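Local structure of N-acetyl-L-2,4-diaminobutyric acid deacetylase (Ruegeria pomeroyi, 6TWL) at residues L12-D15 with G16-G20; A89-Y92 with P93-R96; A169-A172 with A173-F177; A275-A278 with K279-L283. The protein probably removes the acetyl group from N-acetyl-L-2,4-diaminobutyric acid during the breakdown of ectoine, as a zinc-dependent hydrolase. All coordinates share one frame; numbering follows the deposited sequence.

Interaction 1: L12-D15 with G16-G20; sequences LDRD and GVFHG
Phe18 reaches back from the beginning of strand 16-24 to the backbone of Arg14 and Asp15. Its CG stands opposite the carbonyl carbon and beside the backbone N (chi1 -65°), which carries the ring along the chain toward the loop it has just left. From CB outward the contact grows: CD2 passes 4.0 Å from Arg14 O, and CE2 is then the nearest ring atom, 3.4 Å from Arg14 O. That carbonyl oxygen lies at the ring edge, near its plane. CE2 also comes within 3.5 Å of Asp15 O, which approaches obliquely. At the tip, CZ lies 3.7 Å from Asp15 O and 4.2 Å from Arg14 CB, and the bent arginine chain (chi3 49°) brings its guanidinium obliquely up to Phe18 CE1. No hydrogen bond joins the two segments. Gly16 makes the bend between them at a phi of 132°, where a CB would collide with Asp15 O. Phe18 also touches Ile10 and Pro11. Backbone bonds from Gly16 to Lys44 and from Phe18 to Val42 place the segment in antiparallel pairing with strand 36-45. The arrangement is that of a surface loop entering a strand near the margin of the large mixed sheet.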
# COMPACT_ATOMS: atom_id res chain seq x y z
N LEU A 12 -10.47 -20.73 -7.14
CA LEU A 12 -10.90 -19.40 -6.72
C LEU A 12 -12.38 -19.35 -6.36
O LEU A 12 -12.85 -18.34 -5.83
CB LEU A 12 -10.62 -18.39 -7.83
CG LEU A 12 -9.25 -18.54 -8.49
CD1 LEU A 12 -9.14 -17.63 -9.71
CD2 LEU A 12 -8.16 -18.24 -7.49
N ASP A 13 -13.10 -20.44 -6.62
CA ASP A 13 -14.55 -20.43 -6.71
C ASP A 13 -15.23 -21.33 -5.69
O ASP A 13 -16.47 -21.37 -5.66
CB ASP A 13 -14.95 -20.88 -8.12
CG ASP A 13 -14.12 -22.05 -8.60
OD1 ASP A 13 -14.42 -23.20 -8.22
OD2 ASP A 13 -13.14 -21.83 -9.34
N ARG A 14 -14.48 -22.04 -4.87
CA ARG A 14 -15.02 -23.07 -4.00
C ARG A 14 -14.94 -22.64 -2.54
O ARG A 14 -14.05 -21.87 -2.15
CB ARG A 14 -14.28 -24.40 -4.20
CG ARG A 14 -14.79 -25.21 -5.39
CD ARG A 14 -13.77 -26.24 -5.86
NE ARG A 14 -13.23 -27.04 -4.76
CZ ARG A 14 -12.35 -28.02 -4.92
NH1 ARG A 14 -11.90 -28.33 -6.13
NH2 ARG A 14 -11.91 -28.69 -3.86
N ASP A 15 -15.88 -23.13 -1.74
CA ASP A 15 -15.94 -22.78 -0.33
C ASP A 15 -14.87 -23.52 0.46
O ASP A 15 -14.59 -24.69 0.21
CB ASP A 15 -17.32 -23.09 0.24
CG ASP A 15 -18.38 -22.12 -0.24
OD1 ASP A 15 -18.20 -21.53 -1.33
OD2 ASP A 15 -19.39 -21.94 0.47
N GLY A 16 -14.27 -22.82 1.42
CA GLY A 16 -13.25 -23.37 2.29
C GLY A 16 -12.05 -22.46 2.38
O GLY A 16 -12.07 -21.31 1.92
N VAL A 17 -10.99 -22.97 2.99
CA VAL A 17 -9.72 -22.27 3.13
C VAL A 17 -8.71 -22.94 2.20
O VAL A 17 -8.51 -24.16 2.29
CB VAL A 17 -9.23 -22.27 4.58
CG1 VAL A 17 -7.92 -21.49 4.71
CG2 VAL A 17 -10.29 -21.69 5.50
N PHE A 18 -8.09 -22.16 1.32
CA PHE A 18 -7.20 -22.70 0.30
C PHE A 18 -5.92 -21.89 0.26
O PHE A 18 -5.96 -20.67 0.08
CB PHE A 18 -7.87 -22.68 -1.08
CG PHE A 18 -9.07 -23.57 -1.18
CD1 PHE A 18 -8.92 -24.94 -1.37
CD2 PHE A 18 -10.35 -23.05 -1.09
CE1 PHE A 18 -10.02 -25.76 -1.47
CE2 PHE A 18 -11.46 -23.88 -1.19
CZ PHE A 18 -11.29 -25.23 -1.38
N HIS A 19 -4.78 -22.56 0.43
CA HIS A 19 -3.46 -21.96 0.29
C HIS A 19 -2.79 -22.57 -0.94
O HIS A 19 -2.65 -23.79 -1.03
CB HIS A 19 -2.62 -22.19 1.54
CG HIS A 19 -3.27 -21.74 2.80
ND1 HIS A 19 -3.59 -20.42 3.05
CD2 HIS A 19 -3.66 -22.43 3.90
CE1 HIS A 19 -4.15 -20.31 4.24
NE2 HIS A 19 -4.20 -21.52 4.78
N GLY A 20 -2.37 -21.72 -1.86
CA GLY A 20 -1.75 -22.19 -3.08
C GLY A 20 -0.93 -21.12 -3.76
O GLY A 20 -0.34 -20.25 -3.11

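Interaction 2: A89-Y92 with P93-R96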
# COMPACT_ATOMS: atom_id res chain seq x y z
N ALA A 89 2.45 -11.11 -0.95
CA ALA A 89 3.61 -10.57 -1.63
C ALA A 89 3.27 -10.35 -3.10
O ALA A 89 2.82 -11.27 -3.78
CB ALA A 89 4.82 -11.50 -1.49
N PHE A 90 3.47 -9.12 -3.57
CA PHE A 90 3.14 -8.72 -4.93
C PHE A 90 4.35 -8.07 -5.60
O PHE A 90 4.20 -7.23 -6.49
CB PHE A 90 1.94 -7.78 -4.93
CG PHE A 90 1.27 -7.64 -6.27
CD1 PHE A 90 1.16 -8.72 -7.13
CD2 PHE A 90 0.73 -6.42 -6.66
CE1 PHE A 90 0.55 -8.59 -8.36
CE2 PHE A 90 0.11 -6.28 -7.88
CZ PHE A 90 0.02 -7.37 -8.73
N ASN A 91 5.55 -8.45 -5.17
CA ASN A 91 6.80 -7.83 -5.61
C ASN A 91 7.55 -8.80 -6.52
O ASN A 91 8.25 -9.70 -6.05
CB ASN A 91 7.65 -7.41 -4.42
CG ASN A 91 7.81 -8.53 -3.40
OD1 ASN A 91 6.83 -9.10 -2.93
ND2 ASN A 91 9.05 -8.84 -3.05
N TYR A 92 7.40 -8.61 -7.83
CA TYR A 92 8.17 -9.36 -8.80
C TYR A 92 9.66 -9.09 -8.60
O TYR A 92 10.06 -7.97 -8.25
CB TYR A 92 7.74 -8.96 -10.22
CG TYR A 92 8.34 -9.78 -11.33
CD1 TYR A 92 7.78 -10.99 -11.71
CD2 TYR A 92 9.46 -9.34 -12.03
CE1 TYR A 92 8.32 -11.74 -12.72
CE2 TYR A 92 10.01 -10.08 -13.05
CZ TYR A 92 9.43 -11.28 -13.40
OH TYR A 92 9.97 -12.03 -14.42
N PRO A 93 10.52 -10.10 -8.81
CA PRO A 93 10.19 -11.48 -9.19
C PRO A 93 10.14 -12.44 -8.01
O PRO A 93 9.75 -13.60 -8.16
CB PRO A 93 11.34 -11.85 -10.12
CG PRO A 93 12.52 -11.14 -9.51
CD PRO A 93 11.98 -9.87 -8.86
N ALA A 94 10.55 -11.95 -6.84
CA ALA A 94 10.70 -12.83 -5.68
C ALA A 94 9.35 -13.27 -5.14
O ALA A 94 9.15 -14.46 -4.85
CB ALA A 94 11.51 -12.11 -4.61
N PHE A 95 8.42 -12.33 -4.99
CA PHE A 95 7.14 -12.57 -4.33
C PHE A 95 7.34 -13.18 -2.95
O PHE A 95 6.72 -14.17 -2.56
CB PHE A 95 6.23 -13.45 -5.19
CG PHE A 95 5.78 -12.79 -6.45
CD1 PHE A 95 4.90 -11.72 -6.41
CD2 PHE A 95 6.24 -13.23 -7.68
CE1 PHE A 95 4.49 -11.10 -7.58
CE2 PHE A 95 5.83 -12.62 -8.84
CZ PHE A 95 4.96 -11.55 -8.80
N ARG A 96 8.26 -12.57 -2.19
CA ARG A 96 8.43 -12.87 -0.78
C ARG A 96 8.89 -11.60 -0.08
O ARG A 96 9.74 -10.88 -0.61
CB ARG A 96 9.44 -14.01 -0.55
CG ARG A 96 10.55 -14.07 -1.58
CD ARG A 96 11.26 -15.41 -1.54
NE ARG A 96 11.79 -15.70 -0.21
CZ ARG A 96 11.75 -16.90 0.34
NH1 ARG A 96 11.20 -17.91 -0.32
NH2 ARG A 96 12.25 -17.11 1.56
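Phe95 N gives its hydrogen to Asn91 O at 2.8 Å, with an N-H...O angle of 158°, in the first of two hydrogen bonds that close the chain reversal at residues 89-96, whose two halves run 160° apart. The Asn91 side chain adds the second: ND2 meets Arg96 O at 3.3 Å, with Arg96 O close to the amide plane, although ND2 stands above the plane of the receiving carbonyl. CG of Asn91 sits between its backbone N and carbonyl carbon (chi1 49°), folding the amide back over the turn.

Two CH-pi contacts follow. Pro93 CB lies over the centre of the Tyr92 ring, 3.6 Å from the centroid, a placement with which the cis peptide before Pro93 is consistent. Tyr92 CA in turn lies over a face of the Phe95 ring, 4.1 Å from its centroid.

Apolar contacts complete the turn. Tyr92 CD1 touches Phe95 CE2 at 3.8 Å; Phe90 and Phe95 run side by side, with CD1 of Phe90 4.1 Å from CE1 of Phe95. Ala89 CB packs 4.4 Å from Phe95 CB.

Outside the turn, Tyr92 and Phe95 both reach helix 121-133 at Ile125, and Phe95 also touches Ile38 and Pro39 of strand 36-45.

Interaction 3: A169-A172 with A173-F177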
# COMPACT_ATOMS: atom_id res chain seq x y z
N ALA A 169 -17.66 5.73 -1.76
CA ALA A 169 -17.42 4.36 -1.33
C ALA A 169 -15.98 4.16 -0.86
O ALA A 169 -15.74 3.49 0.15
CB ALA A 169 -17.76 3.39 -2.46
N CYS A 170 -15.02 4.72 -1.59
CA CYS A 170 -13.62 4.67 -1.18
C CYS A 170 -13.39 5.44 0.12
O CYS A 170 -12.76 4.92 1.06
CB CYS A 170 -12.70 5.21 -2.27
SG CYS A 170 -12.91 4.43 -3.87
N PHE A 171 -13.83 6.70 0.18
CA PHE A 171 -13.75 7.47 1.41
C PHE A 171 -14.31 6.69 2.58
O PHE A 171 -13.76 6.70 3.68
CB PHE A 171 -14.49 8.81 1.27
CG PHE A 171 -14.41 9.68 2.51
CD1 PHE A 171 -13.27 10.42 2.78
CD2 PHE A 171 -15.46 9.72 3.42
CE1 PHE A 171 -13.19 11.21 3.93
CE2 PHE A 171 -15.38 10.51 4.57
CZ PHE A 171 -14.24 11.25 4.82
N ALA A 172 -15.42 5.97 2.36
CA ALA A 172 -16.04 5.19 3.42
C ALA A 172 -15.16 4.01 3.83
O ALA A 172 -15.06 3.69 5.02
CB ALA A 172 -17.42 4.70 2.99
N ALA A 173 -14.52 3.35 2.86
CA ALA A 173 -13.63 2.25 3.20
C ALA A 173 -12.42 2.74 3.98
O ALA A 173 -12.00 2.10 4.95
CB ALA A 173 -13.18 1.51 1.94
N MET A 174 -11.85 3.88 3.57
CA MET A 174 -10.75 4.45 4.34
C MET A 174 -11.19 4.79 5.75
O MET A 174 -10.47 4.51 6.72
CB MET A 174 -10.20 5.71 3.65
CG MET A 174 -9.36 6.56 4.60
SD MET A 174 -8.96 8.21 4.02
CE MET A 174 -10.54 9.01 4.20
N LYS A 175 -12.36 5.40 5.89
CA LYS A 175 -12.81 5.77 7.23
C LYS A 175 -13.10 4.54 8.08
O LYS A 175 -12.91 4.56 9.30
CB LYS A 175 -14.03 6.70 7.16
CG LYS A 175 -13.68 8.16 6.83
CD LYS A 175 -12.25 8.58 7.30
CE LYS A 175 -11.92 8.41 8.80
NZ LYS A 175 -10.55 8.90 9.05
N ALA A 176 -13.53 3.45 7.44
CA ALA A 176 -13.61 2.18 8.16
C ALA A 176 -12.23 1.72 8.63
O ALA A 176 -12.08 1.31 9.78
CB ALA A 176 -14.26 1.12 7.28
N PHE A 177 -11.22 1.83 7.76
CA PHE A 177 -9.86 1.45 8.15
C PHE A 177 -9.46 2.13 9.45
O PHE A 177 -8.98 1.48 10.39
CB PHE A 177 -8.86 1.79 7.04
CG PHE A 177 -7.54 1.07 7.15
CD1 PHE A 177 -6.54 1.55 7.98
CD2 PHE A 177 -7.30 -0.09 6.43
CE1 PHE A 177 -5.32 0.89 8.09
CE2 PHE A 177 -6.09 -0.76 6.53
CZ PHE A 177 -5.10 -0.27 7.36
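Cys170 O receives the backbone N-H of Met174 at 2.9 Å, and this bond is nearly straight at both ends: the N-H...O angle is 171° and the C=O...N angle 167°. Lys175 N to Phe171 O and Ala176 N to Ala172 O repeat the four-residue step, as does the slightly longer bond from Ala173 N to Ala169 O, 3.0 Å. This regular spacing identifies an alpha helix, the 167-177 segment, and Phe177 N to Ala173 O continues it toward its end.

Such a helix brings side chains three and four positions apart onto neighbouring places, and Phe171 meets both kinds of neighbour. With its CG opposite the backbone N (chi1 -179°), the ring extends beside the next turn. Lys175 CG lies over one face, displaced from the ring centre and 4.0 Å from the ring centroid, a CH-pi contact made by the aliphatic part of the lysine. The lysine chain bends at chi2 and chi3, and CD passes 4.2 Å from Phe171 CZ. Met174 arrives by its methyl group: CE is 3.4 Å from Phe171 CD1 and 3.5 Å from CE1, approaching the ring obliquely. A bend at chi3 turns that methyl toward the ring.

Elsewhere on the helix, Ala173 touches Val204 of strand 204-209 and Met174 touches Ala156 and Ala158 of strand 155-158, while Ala172 and Ala176 pack on His234 of helix 218-234.

Interaction 4: A275-A278 with K279-L283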
# COMPACT_ATOMS: atom_id res chain seq x y z
N ALA A 275 4.42 15.96 13.98
CA ALA A 275 4.35 17.20 14.75
C ALA A 275 3.87 18.36 13.90
O ALA A 275 4.12 18.39 12.69
CB ALA A 275 5.72 17.57 15.32
N PRO A 276 3.22 19.34 14.52
CA PRO A 276 2.75 20.50 13.76
C PRO A 276 3.93 21.33 13.27
O PRO A 276 4.98 21.40 13.91
CB PRO A 276 1.90 21.27 14.77
CG PRO A 276 2.52 20.93 16.09
CD PRO A 276 2.98 19.50 15.97
N VAL A 277 3.74 21.96 12.12
CA VAL A 277 4.79 22.79 11.55
C VAL A 277 4.15 23.94 10.78
O VAL A 277 3.16 23.74 10.06
CB VAL A 277 5.75 21.96 10.67
CG1 VAL A 277 5.05 21.41 9.43
CG2 VAL A 277 6.97 22.77 10.28
N ALA A 278 4.68 25.14 10.97
CA ALA A 278 4.22 26.33 10.27
C ALA A 278 5.15 26.62 9.11
O ALA A 278 6.33 26.26 9.12
CB ALA A 278 4.15 27.53 11.21
N LYS A 279 4.61 27.28 8.08
CA LYS A 279 5.41 27.70 6.94
C LYS A 279 6.60 28.52 7.42
O LYS A 279 6.44 29.52 8.11
CB LYS A 279 4.55 28.50 5.97
CG LYS A 279 5.31 29.12 4.81
CD LYS A 279 4.36 29.85 3.87
CE LYS A 279 5.09 30.86 3.01
NZ LYS A 279 4.15 31.70 2.22
N GLY A 280 7.80 28.08 7.04
CA GLY A 280 9.03 28.73 7.43
C GLY A 280 9.81 28.03 8.53
O GLY A 280 10.99 28.34 8.71
N ASP A 281 9.18 27.12 9.26
CA ASP A 281 9.89 26.40 10.31
C ASP A 281 10.96 25.50 9.72
O ASP A 281 10.87 25.05 8.57
CB ASP A 281 8.92 25.55 11.14
CG ASP A 281 8.06 26.38 12.07
OD1 ASP A 281 8.20 27.62 12.07
OD2 ASP A 281 7.24 25.79 12.81
N LEU A 282 11.99 25.23 10.52
CA LEU A 282 13.11 24.39 10.10
C LEU A 282 12.72 22.92 10.20
O LEU A 282 12.36 22.44 11.29
CB LEU A 282 14.34 24.69 10.95
CG LEU A 282 15.65 24.04 10.52
CD1 LEU A 282 16.09 24.61 9.19
CD2 LEU A 282 16.73 24.25 11.57
N LEU A 283 12.78 22.20 9.08
CA LEU A 283 12.47 20.78 9.06
C LEU A 283 13.69 19.91 9.34
O LEU A 283 13.60 18.94 10.10
CB LEU A 283 11.89 20.37 7.70
CG LEU A 283 10.53 20.91 7.25
CD1 LEU A 283 10.33 20.59 5.78
CD2 LEU A 283 9.41 20.31 8.09
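A type II beta turn from Ala278 to Asp281 links strand 276-277 to strand 282-287, which belong to different antiparallel sheets. The turn is closed by the hydrogen bond from Asp281 N to Ala278 O, 3.0 Å long with an N-H...O angle of 167°. Lys279 and Gly280 occupy its middle positions. At Gly280 phi is 104°, a conformation in which a CB would crowd the Lys279 carbonyl oxygen.

Asp281 also binds the turn with its side chain. Its CG stands opposite the carbonyl carbon, beside the backbone N (chi1 -74°), and this brings OD2 back to Ala278 N at 3.2 Å. The N-H points almost straight at the oxygen, yet it meets the carboxylate from above its plane. Ala278 is therefore held through both its N-H and its carbonyl by the same residue.

Apolar atoms flank this pair. Val277 and Asp281 run alongside each other, pointing opposite ways, with Val277 CG2 3.5 Å from Asp281 CB. Around the turn, Gly280 O accepts a hydrogen bond from Arg300, and Val277 and Leu283 both touch Ala301. Between these two, the same Val277 methyl, CG2, lies 4.1 Å from Leu283 CD2.

In the fold
The four contacts follow one another along the chain and none touches another. Interaction 2 is the one near the metal site: the Asn91 side chain is about 5 Å from that of His58 and about 8 Å from that of Glu61, both zinc ligands in a structure of this protein, though no zinc is bound in this model. Interaction 3 lies on the opposite side of the chain's centre from interaction 2, their centres 27 Å apart, with Met174 about 11 Å from the zinc ligand Glu209, side chain to side chain. Interactions 1 and 4 lie away from the site on opposite sides of the chain's centre, 51 Å apart between centres.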